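Local coordinates for protein malate dehydrogenase (Picrophilus torridus, PDB 4BGV) that probably catalyses the reversible, NAD-dependent oxidation of malate to oxaloacetate, a step of the tricarboxylic acid cycle, at residues Gly108-Val122 and Ile134-Leu148. Numbering follows the deposited sequence.
Sequences GEAIKKYSPESKIVV and IYKASGISPERIIGL
Strand pairs with strand and helix packs on helix in this contact, part of a Rossmann-type beta-alpha-beta unit of the NAD-binding domain: I120 to V122 run parallel to I145 to G147, while helix 127-138 crosses over and packs against the end of helix 93-114. The strands are joined in a ladder from I120 N to R144 O (2.8 Å) through I146 and V122 to L148 N on V122 O. On the helix-covered face, I140 CD1 touches both I111 CG2 (3.7 Å) and I120 CG1, and V122 CG2 meets both I134 CG1 and I145 CG2. The axes of helix segments 108-114 and 134-138 approach to 7.9 Å and cross at -46°, a closeness permitted by G108, whose CA takes A137 CB at 3.9 Å. S138, whose CB meets G108 O, forms an ST turn: chi1 of 71° turns OG back to donate to I134 O, while it accepts from I140 N. Just before the strands begin, R144 bends at chi3 so that NH2 binds E117 O at 2.9 Å, near the guanidinium plane, and one water ties NE to P116 O and S118 O. K119 CD covers a guanidinium face, its ammonium drawn to D77, which probably eases the nearness of two positive charges. A leucine in place of R144 would probably leave E117 O without its NH2 donor and the turn from S115 to S118 less firmly tied. Strand 78-81 flanks 119-122 on its other edge, I120 touching I79 and V81, whereas 145-147 ends the parallel sheet, with I146 and L148 resting on helix 232-246 and I145 on strand 272-281.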
loop_
_atom_site.group_PDB
_atom_site.type_symbol
_atom_site.label_atom_id
_atom_site.label_comp_id
_atom_site.label_asym_id
_atom_site.label_seq_id
_atom_site.Cartn_x
_atom_site.Cartn_y
_atom_site.Cartn_z
ATOM N N GLY A 108 4.723 -15.752 -30.576
ATOM C CA GLY A 108 4.394 -14.550 -31.331
ATOM C C GLY A 108 3.310 -14.782 -32.368
ATOM O O GLY A 108 2.466 -13.911 -32.616
ATOM N N GLU A 109 3.329 -15.964 -32.981
ATOM C CA GLU A 109 2.270 -16.340 -33.920
ATOM C C GLU A 109 0.910 -16.469 -33.238
ATOM O O GLU A 109 -0.104 -16.049 -33.791
ATOM C CB GLU A 109 2.650 -17.614 -34.696
ATOM C CG GLU A 109 3.722 -17.306 -35.758
ATOM C CD GLU A 109 4.466 -18.531 -36.254
ATOM O OE1 GLU A 109 4.217 -19.649 -35.739
ATOM O OE2 GLU A 109 5.308 -18.365 -37.163
ATOM N N ALA A 110 0.894 -17.037 -32.035
ATOM C CA ALA A 110 -0.333 -17.107 -31.247
ATOM C C ALA A 110 -0.831 -15.719 -30.828
ATOM O O ALA A 110 -2.032 -15.466 -30.815
ATOM C CB ALA A 110 -0.146 -18.010 -30.016
ATOM N N ILE A 111 0.088 -14.827 -30.474
ATOM C CA ILE A 111 -0.290 -13.460 -30.122
ATOM C C ILE A 111 -0.906 -12.725 -31.318
ATOM O O ILE A 111 -1.913 -12.024 -31.181
ATOM C CB ILE A 111 0.920 -12.661 -29.572
ATOM C CG1 ILE A 111 1.337 -13.198 -28.194
ATOM C CG2 ILE A 111 0.587 -11.185 -29.491
ATOM C CD1 ILE A 111 2.729 -12.701 -27.725
ATOM N N LYS A 112 -0.305 -12.896 -32.489
ATOM C CA LYS A 112 -0.833 -12.284 -33.700
ATOM C C LYS A 112 -2.242 -12.786 -33.987
ATOM O O LYS A 112 -3.118 -12.022 -34.388
ATOM C CB LYS A 112 0.071 -12.593 -34.889
ATOM C CG LYS A 112 -0.445 -12.040 -36.210
ATOM C CD LYS A 112 0.470 -12.441 -37.347
ATOM C CE LYS A 112 0.115 -11.686 -38.621
ATOM N NZ LYS A 112 1.174 -11.846 -39.651
ATOM N N LYS A 113 -2.452 -14.078 -33.768
ATOM C CA LYS A 113 -3.739 -14.699 -34.055
ATOM C C LYS A 113 -4.826 -14.311 -33.053
ATOM O O LYS A 113 -5.977 -14.093 -33.439
ATOM C CB LYS A 113 -3.602 -16.221 -34.093
ATOM C CG LYS A 113 -4.915 -16.966 -34.378
ATOM C CD LYS A 113 -4.668 -18.449 -34.502
ATOM C CE LYS A 113 -5.914 -19.194 -34.971
ATOM N NZ LYS A 113 -5.598 -20.636 -35.169
ATOM N N TYR A 114 -4.480 -14.219 -31.771
ATOM C CA TYR A 114 -5.528 -14.081 -30.759
ATOM C C TYR A 114 -5.623 -12.733 -30.045
ATOM O O TYR A 114 -6.666 -12.408 -29.463
ATOM C CB TYR A 114 -5.394 -15.189 -29.714
ATOM C CG TYR A 114 -5.667 -16.570 -30.254
ATOM C CD1 TYR A 114 -6.947 -16.943 -30.654
ATOM C CD2 TYR A 114 -4.656 -17.510 -30.346
ATOM C CE1 TYR A 114 -7.209 -18.211 -31.136
ATOM C CE2 TYR A 114 -4.912 -18.791 -30.832
ATOM C CZ TYR A 114 -6.189 -19.131 -31.226
ATOM O OH TYR A 114 -6.453 -20.403 -31.707
ATOM N N SER A 115 -4.540 -11.969 -30.043
ATOM C CA SER A 115 -4.535 -10.700 -29.309
ATOM C C SER A 115 -3.512 -9.725 -29.895
ATOM O O SER A 115 -2.598 -9.286 -29.196
ATOM C CB SER A 115 -4.253 -10.967 -27.823
ATOM O OG SER A 115 -4.375 -9.787 -27.037
ATOM N N PRO A 116 -3.668 -9.374 -31.187
ATOM C CA PRO A 116 -2.619 -8.597 -31.862
ATOM C C PRO A 116 -2.581 -7.133 -31.438
ATOM O O PRO A 116 -1.651 -6.420 -31.806
ATOM C CB PRO A 116 -2.996 -8.708 -33.341
ATOM C CG PRO A 116 -4.499 -8.873 -33.330
ATOM C CD PRO A 116 -4.789 -9.703 -32.095
ATOM N N GLU A 117 -3.564 -6.704 -30.654
ATOM C CA GLU A 117 -3.613 -5.321 -30.178
ATOM C C GLU A 117 -2.814 -5.093 -28.886
ATOM O O GLU A 117 -2.671 -3.962 -28.431
ATOM C CB GLU A 117 -5.069 -4.895 -29.975
ATOM C CG GLU A 117 -6.002 -5.256 -31.145
ATOM C CD GLU A 117 -6.589 -6.667 -31.034
ATOM O OE1 GLU A 117 -6.186 -7.419 -30.112
ATOM O OE2 GLU A 117 -7.458 -7.018 -31.866
ATOM N N SER A 118 -2.286 -6.167 -28.301
ATOM C CA SER A 118 -1.591 -6.076 -27.010
ATOM C C SER A 118 -0.211 -5.415 -27.068
ATOM O O SER A 118 0.477 -5.490 -28.085
ATOM C CB SER A 118 -1.430 -7.477 -26.406
ATOM O OG SER A 118 -2.697 -8.055 -26.147
ATOM N N LYS A 119 0.180 -4.765 -25.977
ATOM C CA LYS A 119 1.590 -4.421 -25.776
ATOM C C LYS A 119 2.279 -5.646 -25.170
ATOM O O LYS A 119 1.684 -6.368 -24.373
ATOM C CB LYS A 119 1.750 -3.208 -24.856
ATOM C CG LYS A 119 1.627 -1.828 -25.536
ATOM C CD LYS A 119 0.188 -1.467 -25.881
ATOM C CE LYS A 119 -0.684 -1.281 -24.630
ATOM N NZ LYS A 119 -2.024 -0.662 -24.927
ATOM N N ILE A 120 3.528 -5.895 -25.549
ATOM C CA ILE A 120 4.205 -7.103 -25.095
ATOM C C ILE A 120 5.415 -6.768 -24.242
ATOM O O ILE A 120 6.211 -5.905 -24.608
ATOM C CB ILE A 120 4.683 -7.969 -26.296
ATOM C CG1 ILE A 120 3.609 -7.996 -27.398
ATOM C CG2 ILE A 120 5.079 -9.383 -25.819
ATOM C CD1 ILE A 120 2.260 -8.611 -26.951
ATOM N N VAL A 121 5.543 -7.448 -23.103
ATOM C CA VAL A 121 6.750 -7.376 -22.271
ATOM C C VAL A 121 7.422 -8.741 -22.313
ATOM O O VAL A 121 6.894 -9.727 -21.783
ATOM C CB VAL A 121 6.428 -6.984 -20.808
ATOM C CG1 VAL A 121 7.676 -7.117 -19.929
ATOM C CG2 VAL A 121 5.882 -5.538 -20.751
ATOM N N VAL A 122 8.585 -8.798 -22.960
ATOM C CA VAL A 122 9.279 -10.065 -23.175
ATOM C C VAL A 122 10.346 -10.264 -22.107
ATOM O O VAL A 122 11.169 -9.384 -21.888
ATOM C CB VAL A 122 9.922 -10.114 -24.586
ATOM C CG1 VAL A 122 10.573 -11.470 -24.839
ATOM C CG2 VAL A 122 8.867 -9.833 -25.643
ATOM N N ILE A 134 9.928 -11.994 -31.113
ATOM C CA ILE A 134 8.493 -11.753 -30.935
ATOM C C ILE A 134 7.993 -10.775 -32.005
ATOM O O ILE A 134 6.910 -10.955 -32.575
ATOM C CB ILE A 134 8.171 -11.249 -29.507
ATOM C CG1 ILE A 134 8.306 -12.390 -28.485
ATOM C CG2 ILE A 134 6.757 -10.641 -29.428
ATOM C CD1 ILE A 134 7.229 -13.507 -28.606
ATOM N N TYR A 135 8.810 -9.763 -32.293
ATOM C CA TYR A 135 8.510 -8.774 -33.310
ATOM C C TYR A 135 8.403 -9.436 -34.687
ATOM O O TYR A 135 7.434 -9.237 -35.405
ATOM C CB TYR A 135 9.608 -7.692 -33.325
ATOM C CG TYR A 135 9.500 -6.740 -34.493
ATOM C CD1 TYR A 135 8.298 -6.093 -34.769
ATOM C CD2 TYR A 135 10.590 -6.480 -35.315
ATOM C CE1 TYR A 135 8.186 -5.214 -35.833
ATOM C CE2 TYR A 135 10.488 -5.593 -36.383
ATOM C CZ TYR A 135 9.276 -4.969 -36.633
ATOM O OH TYR A 135 9.148 -4.084 -37.684
ATOM N N LYS A 136 9.395 -10.243 -35.040
ATOM C CA LYS A 136 9.382 -10.921 -36.339
ATOM C C LYS A 136 8.188 -11.871 -36.503
ATOM O O LYS A 136 7.644 -12.008 -37.600
ATOM C CB LYS A 136 10.703 -11.656 -36.577
ATOM C CG LYS A 136 11.894 -10.721 -36.753
ATOM C CD LYS A 136 13.189 -11.518 -36.897
ATOM C CE LYS A 136 13.225 -12.306 -38.203
ATOM N NZ LYS A 136 13.634 -11.440 -39.352
ATOM N N ALA A 137 7.771 -12.509 -35.415
ATOM C CA ALA A 137 6.708 -13.513 -35.489
ATOM C C ALA A 137 5.311 -12.901 -35.437
ATOM O O ALA A 137 4.392 -13.410 -36.071
ATOM C CB ALA A 137 6.867 -14.544 -34.369
ATOM N N SER A 138 5.150 -11.836 -34.657
ATOM C CA SER A 138 3.822 -11.295 -34.375
ATOM C C SER A 138 3.398 -10.179 -35.327
ATOM O O SER A 138 2.212 -9.968 -35.520
ATOM C CB SER A 138 3.729 -10.780 -32.936
ATOM O OG SER A 138 4.486 -9.585 -32.772
ATOM N N GLY A 139 4.361 -9.444 -35.883
ATOM C CA GLY A 139 4.060 -8.317 -36.758
ATOM C C GLY A 139 3.544 -7.087 -36.018
ATOM O O GLY A 139 3.098 -6.105 -36.624
ATOM N N ILE A 140 3.614 -7.134 -34.695
ATOM C CA ILE A 140 3.174 -6.018 -33.864
ATOM C C ILE A 140 4.091 -4.818 -34.094
ATOM O O ILE A 140 5.298 -4.987 -34.289
ATOM C CB ILE A 140 3.134 -6.452 -32.377
ATOM C CG1 ILE A 140 1.900 -7.328 -32.138
ATOM C CG2 ILE A 140 3.154 -5.247 -31.422
ATOM C CD1 ILE A 140 1.871 -7.991 -30.779
ATOM N N SER A 141 3.520 -3.618 -34.122
ATOM C CA SER A 141 4.317 -2.409 -34.299
ATOM C C SER A 141 5.389 -2.361 -33.207
ATOM O O SER A 141 5.090 -2.534 -32.023
ATOM C CB SER A 141 3.427 -1.157 -34.281
ATOM O OG SER A 141 4.099 -0.035 -34.831
ATOM N N PRO A 142 6.655 -2.174 -33.610
ATOM C CA PRO A 142 7.774 -2.501 -32.713
ATOM C C PRO A 142 7.881 -1.642 -31.446
ATOM O O PRO A 142 8.488 -2.096 -30.473
ATOM C CB PRO A 142 9.011 -2.317 -33.600
ATOM C CG PRO A 142 8.550 -1.505 -34.771
ATOM C CD PRO A 142 7.111 -1.876 -34.978
ATOM N N GLU A 143 7.294 -0.449 -31.451
ATOM C CA GLU A 143 7.251 0.361 -30.237
ATOM C C GLU A 143 6.374 -0.284 -29.150
ATOM O O GLU A 143 6.414 0.135 -27.990
ATOM C CB GLU A 143 6.770 1.790 -30.538
ATOM C CG GLU A 143 5.238 1.964 -30.568
ATOM C CD GLU A 143 4.599 1.529 -31.889
ATOM O OE1 GLU A 143 5.333 1.100 -32.804
ATOM O OE2 GLU A 143 3.355 1.628 -32.023
ATOM N N ARG A 144 5.591 -1.300 -29.515
ATOM C CA ARG A 144 4.657 -1.906 -28.562
ATOM C C ARG A 144 5.251 -3.137 -27.892
ATOM O O ARG A 144 4.573 -3.835 -27.133
ATOM C CB ARG A 144 3.312 -2.236 -29.236
ATOM C CG ARG A 144 2.647 -0.976 -29.778
ATOM C CD ARG A 144 1.529 -1.261 -30.779
ATOM N NE ARG A 144 0.291 -1.680 -30.133
ATOM C CZ ARG A 144 -0.579 -0.854 -29.556
ATOM N NH1 ARG A 144 -0.333 0.449 -29.518
ATOM N NH2 ARG A 144 -1.697 -1.337 -29.003
ATOM N N ILE A 145 6.537 -3.372 -28.151
ATOM C CA ILE A 145 7.247 -4.516 -27.587
ATOM C C ILE A 145 8.462 -4.017 -26.804
ATOM O O ILE A 145 9.279 -3.258 -27.337
ATOM C CB ILE A 145 7.742 -5.474 -28.709
ATOM C CG1 ILE A 145 6.564 -5.928 -29.582
ATOM C CG2 ILE A 145 8.444 -6.675 -28.116
ATOM C CD1 ILE A 145 6.987 -6.609 -30.908
ATOM N N ILE A 146 8.571 -4.424 -25.543
ATOM C CA ILE A 146 9.770 -4.104 -24.754
ATOM C C ILE A 146 10.305 -5.345 -24.037
ATOM O O ILE A 146 9.543 -6.242 -23.703
ATOM C CB ILE A 146 9.511 -2.962 -23.731
ATOM C CG1 ILE A 146 8.414 -3.340 -22.740
ATOM C CG2 ILE A 146 9.108 -1.678 -24.461
ATOM C CD1 ILE A 146 8.130 -2.217 -21.701
ATOM N N GLY A 147 11.619 -5.388 -23.810
ATOM C CA GLY A 147 12.250 -6.523 -23.165
ATOM C C GLY A 147 12.802 -6.200 -21.781
ATOM O O GLY A 147 13.357 -5.125 -21.559
ATOM N N LEU A 148 12.641 -7.128 -20.842
ATOM C CA LEU A 148 13.211 -6.970 -19.505
ATOM C C LEU A 148 14.729 -6.959 -19.588
ATOM O O LEU A 148 15.322 -7.838 -20.187
ATOM C CB LEU A 148 12.782 -8.122 -18.587
ATOM C CG LEU A 148 13.524 -8.137 -17.252
ATOM C CD1 LEU A 148 13.106 -6.959 -16.354
ATOM C CD2 LEU A 148 13.347 -9.498 -16.534
HETATM O O HOH W 1 4.103 -11.426 -38.934
HETATM O O HOH W 2 -0.151 -4.387 -30.585
HETATM O O HOH W 3 -2.156 1.180 -27.268
#